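Local coordinates for protein SusD homolog (Bacteroides thetaiotaomicron VPI-5482, PDB 3IV0) that is of undetermined function but, as a SusD-family outer-membrane lipoprotein of a gut bacterium, probably binds glycans at the cell surface for uptake, at residues Ser121-Lys124 with Ala125-Ile128; Ile128-Arg131 with Ser132-Tyr135; Leu391-Arg394 with Val395-Arg398; Ala414-Trp417 with Glu418-Glu422. All coordinates share one frame; numbering follows the deposited sequence.

Contact 1 (Ser121-Lys124 with Ala125-Ile128); sequences SRFK and AEAI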
loop_
_atom_site.group_PDB
_atom_site.type_symbol
_atom_site.label_atom_id
_atom_site.label_comp_id
_atom_site.label_asym_id
_atom_site.label_seq_id
_atom_site.Cartn_x
_atom_site.Cartn_y
_atom_site.Cartn_z
ATOM N N SER A 121 -10.737 -23.182 -8.262
ATOM C CA SER A 121 -11.173 -21.870 -8.715
ATOM C C SER A 121 -10.673 -20.779 -7.777
ATOM O O SER A 121 -10.252 -19.706 -8.243
ATOM C CB SER A 121 -12.682 -21.771 -8.797
ATOM O OG SER A 121 -13.175 -22.681 -9.781
ATOM N N ARG A 122 -10.703 -21.019 -6.480
ATOM C CA ARG A 122 -10.230 -20.032 -5.518
ATOM C C ARG A 122 -8.745 -19.777 -5.689
ATOM O O ARG A 122 -8.318 -18.613 -5.683
ATOM C CB ARG A 122 -10.521 -20.517 -4.106
ATOM C CG ARG A 122 -10.028 -19.552 -3.027
ATOM C CD ARG A 122 -10.479 -19.934 -1.651
ATOM N NE ARG A 122 -11.918 -19.928 -1.616
ATOM C CZ ARG A 122 -12.667 -20.402 -0.642
ATOM N NH1 ARG A 122 -12.100 -20.927 0.434
ATOM N NH2 ARG A 122 -13.990 -20.355 -0.761
ATOM N N PHE A 123 -7.926 -20.799 -5.850
ATOM C CA PHE A 123 -6.490 -20.618 -5.943
ATOM C C PHE A 123 -6.150 -19.864 -7.220
ATOM O O PHE A 123 -5.219 -19.052 -7.255
ATOM C CB PHE A 123 -5.753 -21.963 -5.846
ATOM C CG PHE A 123 -5.934 -22.698 -4.521
ATOM C CD1 PHE A 123 -6.506 -22.107 -3.421
ATOM C CD2 PHE A 123 -5.461 -24.004 -4.402
ATOM C CE1 PHE A 123 -6.646 -22.817 -2.227
ATOM C CE2 PHE A 123 -5.604 -24.717 -3.210
ATOM C CZ PHE A 123 -6.185 -24.140 -2.142
ATOM N N LYS A 124 -6.892 -20.130 -8.287
ATOM C CA LYS A 124 -6.699 -19.390 -9.516
ATOM C C LYS A 124 -7.024 -17.928 -9.248
ATOM O O LYS A 124 -6.276 -17.036 -9.686
ATOM C CB LYS A 124 -7.589 -19.917 -10.637
ATOM C CG LYS A 124 -7.159 -21.265 -11.215
ATOM C CD LYS A 124 -8.174 -21.696 -12.304
ATOM C CE LYS A 124 -7.866 -23.028 -12.910
ATOM N NZ LYS A 124 -9.068 -23.445 -13.729
ATOM N N ALA A 125 -8.159 -17.646 -8.612
ATOM C CA ALA A 125 -8.558 -16.255 -8.319
ATOM C C ALA A 125 -7.516 -15.550 -7.466
ATOM O O ALA A 125 -7.165 -14.374 -7.738
ATOM C CB ALA A 125 -9.886 -16.224 -7.631
ATOM N N GLU A 126 -6.987 -16.225 -6.456
ATOM C CA GLU A 126 -5.954 -15.651 -5.639
ATOM C C GLU A 126 -4.674 -15.379 -6.396
ATOM O O GLU A 126 -4.030 -14.323 -6.211
ATOM C CB GLU A 126 -5.651 -16.569 -4.446
ATOM C CG GLU A 126 -6.745 -16.695 -3.449
ATOM C CD GLU A 126 -6.307 -17.494 -2.262
ATOM O OE1 GLU A 126 -5.394 -17.049 -1.556
ATOM O OE2 GLU A 126 -6.837 -18.597 -2.026
ATOM N N ALA A 127 -4.304 -16.269 -7.305
ATOM C CA ALA A 127 -3.120 -16.074 -8.104
ATOM C C ALA A 127 -3.305 -14.890 -9.057
ATOM O O ALA A 127 -2.359 -14.104 -9.247
ATOM C CB ALA A 127 -2.795 -17.370 -8.912
ATOM N N ILE A 128 -4.478 -14.760 -9.665
ATOM C CA ILE A 128 -4.745 -13.597 -10.518
ATOM C C ILE A 128 -4.690 -12.322 -9.687
ATOM O O ILE A 128 -4.104 -11.316 -10.127
ATOM C CB ILE A 128 -6.093 -13.726 -11.185
ATOM C CG1 ILE A 128 -6.035 -14.839 -12.229
ATOM C CG2 ILE A 128 -6.513 -12.389 -11.865
ATOM C CD1 ILE A 128 -7.414 -15.409 -12.618
#

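Contact 2 (Ile128-Arg131 with Ser132-Tyr135); sequences IFMR and SLSY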
loop_
_atom_site.group_PDB
_atom_site.type_symbol
_atom_site.label_atom_id
_atom_site.label_comp_id
_atom_site.label_asym_id
_atom_site.label_seq_id
_atom_site.Cartn_x
_atom_site.Cartn_y
_atom_site.Cartn_z
ATOM N N ILE A 128 -4.478 -14.760 -9.665
ATOM C CA ILE A 128 -4.745 -13.597 -10.518
ATOM C C ILE A 128 -4.690 -12.322 -9.687
ATOM O O ILE A 128 -4.104 -11.316 -10.127
ATOM C CB ILE A 128 -6.093 -13.726 -11.185
ATOM C CG1 ILE A 128 -6.035 -14.839 -12.229
ATOM C CG2 ILE A 128 -6.513 -12.389 -11.865
ATOM C CD1 ILE A 128 -7.414 -15.409 -12.618
ATOM N N PHE A 129 -5.268 -12.328 -8.496
ATOM C CA PHE A 129 -5.183 -11.181 -7.621
ATOM C C PHE A 129 -3.736 -10.813 -7.306
ATOM O O PHE A 129 -3.333 -9.635 -7.421
ATOM C CB PHE A 129 -5.971 -11.388 -6.326
ATOM C CG PHE A 129 -5.772 -10.274 -5.329
ATOM C CD1 PHE A 129 -6.430 -9.055 -5.497
ATOM C CD2 PHE A 129 -4.879 -10.403 -4.287
ATOM C CE1 PHE A 129 -6.212 -8.014 -4.616
ATOM C CE2 PHE A 129 -4.656 -9.347 -3.403
ATOM C CZ PHE A 129 -5.346 -8.157 -3.567
HETATM N N MSE A 130 -2.921 -11.772 -6.925
HETATM C CA MSE A 130 -1.585 -11.503 -6.519
HETATM C C MSE A 130 -0.728 -11.084 -7.667
HETATM O O MSE A 130 0.163 -10.241 -7.486
HETATM C CB MSE A 130 -0.994 -12.718 -5.779
HETATM C CG MSE A 130 -1.643 -12.886 -4.406
HETATM SE SE MSE A 130 -1.591 -11.385 -3.207
HETATM C CE MSE A 130 0.239 -11.294 -2.976
ATOM N N ARG A 131 -0.970 -11.624 -8.839
ATOM C CA ARG A 131 -0.257 -11.152 -10.023
ATOM C C ARG A 131 -0.569 -9.702 -10.310
ATOM O O ARG A 131 0.340 -8.907 -10.587
ATOM C CB ARG A 131 -0.576 -12.028 -11.231
ATOM C CG ARG A 131 0.187 -11.625 -12.487
ATOM C CD ARG A 131 -0.044 -12.580 -13.643
ATOM N NE ARG A 131 -1.414 -12.457 -14.089
ATOM C CZ ARG A 131 -2.038 -13.293 -14.915
ATOM N NH1 ARG A 131 -1.411 -14.325 -15.397
ATOM N NH2 ARG A 131 -3.304 -13.079 -15.251
ATOM N N SER A 132 -1.857 -9.365 -10.270
ATOM C CA SER A 132 -2.310 -7.991 -10.469
ATOM C C SER A 132 -1.771 -7.050 -9.417
ATOM O O SER A 132 -1.356 -5.916 -9.746
ATOM C CB SER A 132 -3.818 -7.890 -10.521
ATOM O OG SER A 132 -4.319 -8.750 -11.548
ATOM N N LEU A 133 -1.760 -7.486 -8.165
ATOM C CA LEU A 133 -1.223 -6.657 -7.098
ATOM C C LEU A 133 0.255 -6.378 -7.290
ATOM O O LEU A 133 0.736 -5.276 -7.093
ATOM C CB LEU A 133 -1.461 -7.306 -5.732
ATOM C CG LEU A 133 -1.112 -6.456 -4.528
ATOM C CD1 LEU A 133 -2.014 -5.221 -4.393
ATOM C CD2 LEU A 133 -1.265 -7.304 -3.269
ATOM N N SER A 134 0.993 -7.403 -7.723
ATOM C CA SER A 134 2.431 -7.264 -7.971
ATOM C C SER A 134 2.662 -6.307 -9.126
ATOM O O SER A 134 3.527 -5.417 -9.009
ATOM C CB SER A 134 3.061 -8.627 -8.256
ATOM O OG SER A 134 2.960 -9.484 -7.122
ATOM N N TYR A 135 1.945 -6.489 -10.245
ATOM C CA TYR A 135 2.080 -5.564 -11.358
ATOM C C TYR A 135 1.733 -4.146 -10.920
ATOM O O TYR A 135 2.423 -3.180 -11.282
ATOM C CB TYR A 135 1.190 -5.963 -12.558
ATOM C CG TYR A 135 1.904 -6.927 -13.494
ATOM C CD1 TYR A 135 3.062 -6.550 -14.125
ATOM C CD2 TYR A 135 1.405 -8.182 -13.740
ATOM C CE1 TYR A 135 3.733 -7.412 -14.976
ATOM C CE2 TYR A 135 2.074 -9.057 -14.587
ATOM C CZ TYR A 135 3.238 -8.665 -15.171
ATOM O OH TYR A 135 3.945 -9.516 -16.035
HETATM O O HOH W 1 -2.811 -9.873 -13.615
#

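Contact 3 (Leu391-Arg394 with Val395-Arg398); sequences LLNR and VRNR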
loop_
_atom_site.group_PDB
_atom_site.type_symbol
_atom_site.label_atom_id
_atom_site.label_comp_id
_atom_site.label_asym_id
_atom_site.label_seq_id
_atom_site.Cartn_x
_atom_site.Cartn_y
_atom_site.Cartn_z
ATOM N N LEU A 391 -19.976 9.258 3.214
ATOM C CA LEU A 391 -18.856 8.336 3.267
ATOM C C LEU A 391 -17.701 8.910 4.088
ATOM O O LEU A 391 -17.183 8.245 4.969
ATOM C CB LEU A 391 -18.440 7.983 1.843
ATOM C CG LEU A 391 -19.433 7.101 1.079
ATOM C CD1 LEU A 391 -19.154 7.226 -0.431
ATOM C CD2 LEU A 391 -19.356 5.644 1.500
ATOM N N LEU A 392 -17.297 10.119 3.755
ATOM C CA LEU A 392 -16.256 10.819 4.476
ATOM C C LEU A 392 -16.557 10.853 5.965
ATOM O O LEU A 392 -15.704 10.620 6.804
ATOM C CB LEU A 392 -16.099 12.232 3.902
ATOM C CG LEU A 392 -15.202 13.204 4.649
ATOM C CD1 LEU A 392 -13.772 12.646 4.786
ATOM C CD2 LEU A 392 -15.214 14.588 3.965
ATOM N N ASN A 393 -17.810 11.136 6.287
ATOM C CA ASN A 393 -18.183 11.287 7.694
ATOM C C ASN A 393 -18.211 10.004 8.488
ATOM O O ASN A 393 -18.108 10.026 9.705
ATOM C CB ASN A 393 -19.492 12.065 7.790
ATOM C CG ASN A 393 -19.292 13.527 7.521
ATOM O OD1 ASN A 393 -18.235 14.073 7.812
ATOM N ND2 ASN A 393 -20.318 14.204 6.969
ATOM N N ARG A 394 -18.297 8.869 7.823
ATOM C CA ARG A 394 -18.119 7.623 8.559
ATOM C C ARG A 394 -16.729 7.530 9.161
ATOM O O ARG A 394 -16.564 7.090 10.297
ATOM C CB ARG A 394 -18.418 6.435 7.670
ATOM C CG ARG A 394 -19.929 6.303 7.402
ATOM C CD ARG A 394 -20.246 5.283 6.391
ATOM N NE ARG A 394 -19.883 3.951 6.832
ATOM C CZ ARG A 394 -19.885 2.906 6.007
ATOM N NH1 ARG A 394 -20.246 3.087 4.759
ATOM N NH2 ARG A 394 -19.541 1.714 6.443
ATOM N N VAL A 395 -15.743 8.007 8.418
ATOM C CA VAL A 395 -14.372 8.026 8.897
ATOM C C VAL A 395 -14.162 9.150 9.922
ATOM O O VAL A 395 -13.541 8.924 10.960
ATOM C CB VAL A 395 -13.397 8.129 7.727
ATOM C CG1 VAL A 395 -11.950 8.227 8.222
ATOM C CG2 VAL A 395 -13.593 6.900 6.780
ATOM N N ARG A 396 -14.722 10.323 9.631
ATOM C CA ARG A 396 -14.627 11.439 10.580
ATOM C C ARG A 396 -15.263 11.053 11.911
ATOM O O ARG A 396 -14.706 11.308 12.971
ATOM C CB ARG A 396 -15.344 12.669 10.045
ATOM C CG ARG A 396 -14.846 13.252 8.747
ATOM C CD ARG A 396 -13.559 13.990 8.914
ATOM N NE ARG A 396 -13.751 15.227 9.693
ATOM C CZ ARG A 396 -12.772 16.072 9.968
ATOM N NH1 ARG A 396 -11.517 15.827 9.622
ATOM N NH2 ARG A 396 -13.030 17.165 10.674
ATOM N N ASN A 397 -16.454 10.465 11.859
ATOM C CA ASN A 397 -17.161 10.111 13.085
ATOM C C ASN A 397 -16.395 9.061 13.889
ATOM O O ASN A 397 -16.334 9.134 15.111
ATOM C CB ASN A 397 -18.586 9.643 12.813
ATOM C CG ASN A 397 -19.564 10.783 12.498
ATOM O OD1 ASN A 397 -20.468 10.621 11.664
ATOM N ND2 ASN A 397 -19.420 11.904 13.174
ATOM N N ARG A 398 -15.768 8.094 13.221
ATOM C CA ARG A 398 -15.001 7.094 13.948
ATOM C C ARG A 398 -13.836 7.749 14.698
ATOM O O ARG A 398 -13.502 7.323 15.807
ATOM C CB ARG A 398 -14.514 5.980 12.989
ATOM C CG ARG A 398 -13.883 4.832 13.707
ATOM C CD ARG A 398 -12.395 4.906 13.834
ATOM N NE ARG A 398 -11.729 4.803 12.534
ATOM C CZ ARG A 398 -11.517 3.675 11.872
ATOM N NH1 ARG A 398 -11.906 2.513 12.354
ATOM N NH2 ARG A 398 -10.918 3.718 10.703
#

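Contact 4 (Ala414-Trp417 with Glu418-Glu422); sequences AIFW and ERCRE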
loop_
_atom_site.group_PDB
_atom_site.type_symbol
_atom_site.label_atom_id
_atom_site.label_comp_id
_atom_site.label_asym_id
_atom_site.label_seq_id
_atom_site.Cartn_x
_atom_site.Cartn_y
_atom_site.Cartn_z
ATOM N N ALA A 414 -10.992 18.083 1.392
ATOM C CA ALA A 414 -11.255 17.427 2.671
ATOM C C ALA A 414 -10.968 15.929 2.598
ATOM O O ALA A 414 -10.471 15.347 3.546
ATOM C CB ALA A 414 -12.727 17.673 3.140
ATOM N N ILE A 415 -11.369 15.308 1.508
ATOM C CA ILE A 415 -11.171 13.875 1.368
ATOM C C ILE A 415 -9.669 13.552 1.221
ATOM O O ILE A 415 -9.193 12.597 1.858
ATOM C CB ILE A 415 -11.981 13.337 0.189
ATOM C CG1 ILE A 415 -13.491 13.478 0.443
ATOM C CG2 ILE A 415 -11.597 11.863 -0.109
ATOM C CD1 ILE A 415 -14.353 13.390 -0.828
ATOM N N PHE A 416 -8.934 14.348 0.435
ATOM C CA PHE A 416 -7.480 14.162 0.329
ATOM C C PHE A 416 -6.836 14.266 1.707
ATOM O O PHE A 416 -6.063 13.404 2.095
ATOM C CB PHE A 416 -6.859 15.196 -0.599
ATOM C CG PHE A 416 -5.382 15.255 -0.499
ATOM C CD1 PHE A 416 -4.597 14.312 -1.127
ATOM C CD2 PHE A 416 -4.765 16.227 0.260
ATOM C CE1 PHE A 416 -3.213 14.344 -0.972
ATOM C CE2 PHE A 416 -3.390 16.270 0.387
ATOM C CZ PHE A 416 -2.622 15.319 -0.235
ATOM N N TRP A 417 -7.173 15.278 2.488
ATOM C CA TRP A 417 -6.501 15.481 3.763
ATOM C C TRP A 417 -6.928 14.428 4.750
ATOM O O TRP A 417 -6.135 14.007 5.616
ATOM C CB TRP A 417 -6.758 16.893 4.311
ATOM C CG TRP A 417 -5.999 17.949 3.576
ATOM C CD1 TRP A 417 -6.508 18.904 2.775
ATOM C CD2 TRP A 417 -4.578 18.143 3.589
ATOM N NE1 TRP A 417 -5.503 19.682 2.277
ATOM C CE2 TRP A 417 -4.306 19.238 2.757
ATOM C CE3 TRP A 417 -3.523 17.492 4.213
ATOM C CZ2 TRP A 417 -3.022 19.712 2.546
ATOM C CZ3 TRP A 417 -2.247 17.970 3.997
ATOM C CH2 TRP A 417 -2.013 19.061 3.169
ATOM N N GLU A 418 -8.168 13.964 4.633
ATOM C CA GLU A 418 -8.624 12.898 5.495
ATOM C C GLU A 418 -7.829 11.610 5.248
ATOM O O GLU A 418 -7.540 10.868 6.180
ATOM C CB GLU A 418 -10.141 12.642 5.398
ATOM C CG GLU A 418 -10.721 11.808 6.534
ATOM C CD GLU A 418 -10.682 12.486 7.887
ATOM O OE1 GLU A 418 -10.442 13.717 7.951
ATOM O OE2 GLU A 418 -10.909 11.761 8.867
ATOM N N ARG A 419 -7.569 11.279 3.991
ATOM C CA ARG A 419 -6.723 10.116 3.704
ATOM C C ARG A 419 -5.335 10.313 4.290
ATOM O O ARG A 419 -4.738 9.362 4.811
ATOM C CB ARG A 419 -6.596 9.868 2.183
ATOM C CG ARG A 419 -7.837 9.190 1.569
ATOM C CD ARG A 419 -7.679 8.766 0.095
ATOM N NE ARG A 419 -6.541 7.878 -0.129
ATOM C CZ ARG A 419 -6.555 6.561 0.029
ATOM N NH1 ARG A 419 -7.638 5.940 0.466
ATOM N NH2 ARG A 419 -5.475 5.836 -0.203
ATOM N N CYS A 420 -4.793 11.529 4.271
ATOM C CA CYS A 420 -3.488 11.757 4.862
ATOM C C CYS A 420 -3.504 11.549 6.365
ATOM O O CYS A 420 -2.563 11.004 6.934
ATOM C CB CYS A 420 -3.005 13.154 4.521
ATOM S SG CYS A 420 -2.589 13.449 2.791
ATOM N N ARG A 421 -4.565 11.984 7.034
ATOM C CA ARG A 421 -4.682 11.759 8.482
ATOM C C ARG A 421 -4.910 10.294 8.796
ATOM O O ARG A 421 -4.239 9.705 9.659
ATOM C CB ARG A 421 -5.868 12.524 9.053
ATOM C CG ARG A 421 -5.667 14.030 9.205
ATOM C CD ARG A 421 -6.923 14.673 9.810
ATOM N NE ARG A 421 -7.973 14.931 8.852
ATOM C CZ ARG A 421 -8.021 15.984 8.055
ATOM N NH1 ARG A 421 -7.086 16.912 8.125
ATOM N NH2 ARG A 421 -9.011 16.120 7.202
ATOM N N GLU A 422 -5.879 9.686 8.119
ATOM C CA GLU A 422 -6.321 8.346 8.452
ATOM C C GLU A 422 -5.266 7.281 8.163
ATOM O O GLU A 422 -5.108 6.338 8.941
ATOM C CB GLU A 422 -7.593 8.024 7.685
ATOM C CG GLU A 422 -8.184 6.678 7.976
ATOM C CD GLU A 422 -8.655 6.525 9.393
ATOM O OE1 GLU A 422 -8.957 7.538 10.083
ATOM O OE2 GLU A 422 -8.765 5.381 9.882
HETATM O O HOH W 2 -11.826 15.848 5.997
#

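Contact 1 (Ser121-Lys124 with Ala125-Ile128)
The amide N of E126 donates to R122 O at 2.8 Å, a nearly linear bond (N-H...O 164°), and three more i to i+4 bonds run beside it: A125 N to S121 O, A127 N to F123 O and I128 N to K124 O. No side chain of this turn bonds another across the contact; the polar ends find partners elsewhere. The E126 carboxylate is held from outside: OE1 takes a salt bridge from R199 NE and a hydrogen bond from Y30 OH. With CG anti to its own carbonyl carbon (chi1 -67°) and the chain extended beyond, E126 runs alongside R122 and F123, all pointing the same way. Its OE2 reaches the aliphatic part of R122, 3.5 Å from CG, and lies near the plane of the F123 ring, at the edge, 3.8 Å from CD1. The guanidinium of R122 does not pair with it: NE stays 5.3 Å from OE2 and bonds V185 O instead. Were E126 an alanine, R199 and Y30 would probably lose this carboxylate as partner and a gap would open beside the F123 edge. Packing completes the turn: CG1 of I128 rests 3.4 Å from K124 O, while K124 stretches outward to a salt bridge with D110. This is a regular alpha-helical turn of helix 117-142 in the helical N-terminal part of the SusD fold, with helices 19-39, 93-108 and 174-178 packing around it.

Contact 2 (Ile128-Arg131 with Ser132-Tyr135)
F129 and L133 lie side by side one turn apart on helix 117-142, pointing the same way, in an i to i+4 pair on a buried alpha-helix of the SusD fold. The contact is made by the methyl CD2 of L133, which sits 4.0 Å from F129 CE2, obliquely to the ring. The same methyl also touches the selenium of M130, a selenomethionine, at 4.1 Å. The bend of M130 at chi2 (-55°) brings SE alongside L133. The F129 ring is set edge-to-face against F266, and helix 202-219 packs on it, whereas M130 and L133 face F33 of helix 19-39.

R131 and Y135 form the second parallel pair. CG of R131, placed anti to the backbone N (chi1 -177°), lies 3.8 Å from Y135 CE2, and the guanidinium and ring planes are turned 50° apart. Beyond this apolar touch the two ends part: R131 NH1 bonds N103 OD1, and Y135 OH bonds Y148 O.

Between the pairs, two serines fold their hydroxyls back on the helix. S134 OG and S134 N both donate to M130 O, reaching it from opposite faces of the carbonyl plane, so that this buried oxygen is gripped twice and the hydroxyl needs no partner outside the helix as donor. S132 repeats the pattern on I128 O, with OG at 2.9 Å and N at 3.0 Å. S132 OG also accepts from a water 2.8 Å away, and that water in turn accepts from R131 NE at 3.0 Å, lying in the guanidinium plane at its edge.

Contact 3 (Leu391-Arg394 with Val395-Arg398)
L392 and R396 lie side by side on the last turns of helix 385-398, an alpha-helix of the C-terminal SusD family region, their CG atoms 4.1 Å apart. This is the close-packed flank. R396 is bent at chi2 and chi3, and its CG also lies 3.6 Å from N393 OD1, the amide and guanidinium planes being 52° apart. The polar ends are held from outside: N393 OD1 accepts from I404 N, and R396 NE donates to S402 O. L392 and V395 complete the packing against helix 408-422.

On the other flank the helix turns toward solvent. N397 is exposed and R394 partly so, though the latter's guanidinium is tied by a salt bridge to E239. R398, by contrast, is buried, its guanidinium bonded to L248 O and paired with E263 and E422.

The backbone is irregular at one point. L391 O does not take the usual i+4 bond, since V395 N stands 3.7 Å from it and gives instead a weak bond to L392 O. R396 N also bonds L392 O, and at the helix end R398 N bonds R394 O at 3.2 Å.

Contact 4 (Ala414-Trp417 with Glu418-Glu422)
E418 N donates to A414 O at 2.9 Å, opening the second of two consecutive turns of helix 408-422, an alpha-helix in the C-terminal part of the SusD fold. The same A414 O accepts from a water 2.8 Å away that also donates to E418 OE1. The E418 carboxylate is buried; its OE2 pairs with R319 NH1 and its OE1 with R396 NH1. Next, R419 N bonds I415 O while its side chain leads away to a salt bridge with D432.

C420 turns back toward the preceding turn, its sulfur over one face of the F416 ring: SG stands 3.9 Å from the ring centroid, 25° off the normal and displaced toward the rim, nearest to CZ. With SG anti to the carbonyl carbon (chi1 -69°), the thiol is set over that ring, and C420 CB approaches W417 CE3 more distantly. W417 in turn offers a face to F416 CE2, so the two aromatic rings are turned edge against face. F416 also packs edge-to-face with Y444 and has a cation-pi contact with K438.

R421 folds back so that W417 O lies above the centre of its guanidinium, which bonds L310 O through NH1 and grips E418 in a side-on salt bridge. With a leucine in place of R421, E418 would probably be freer to turn and L310 O would lose that donor. E422 ends the helix, its carboxylate paired with R319, R366 and R398. R421 NH2 meets E418 OE1 nearly head-on at 2.9 Å, while R421 NE reaches E418 OE1, also at 2.9 Å, from above the carboxylate plane.

In the fold
Contacts 1 and 2 are successive turns of helix 117-142 sharing I128, their centres 10 Å apart; the outer one is partly buried and the inner one almost wholly so, passing from charged ends bonded outside to serines bonded back on the helix and aromatic packing. Contacts 3 and 4 lie on the consecutive helices 385-398 and 408-422 and touch directly through arginine-glutamate salt bridges and the packing of L392 and V395. Contact 3 is mostly buried although its centre is about 21 Å from that of the chain; contact 4, at about 15 Å, is partly buried. The two groups do not touch, and contacts 2 and 4 lie on opposite sides of the chain's centre.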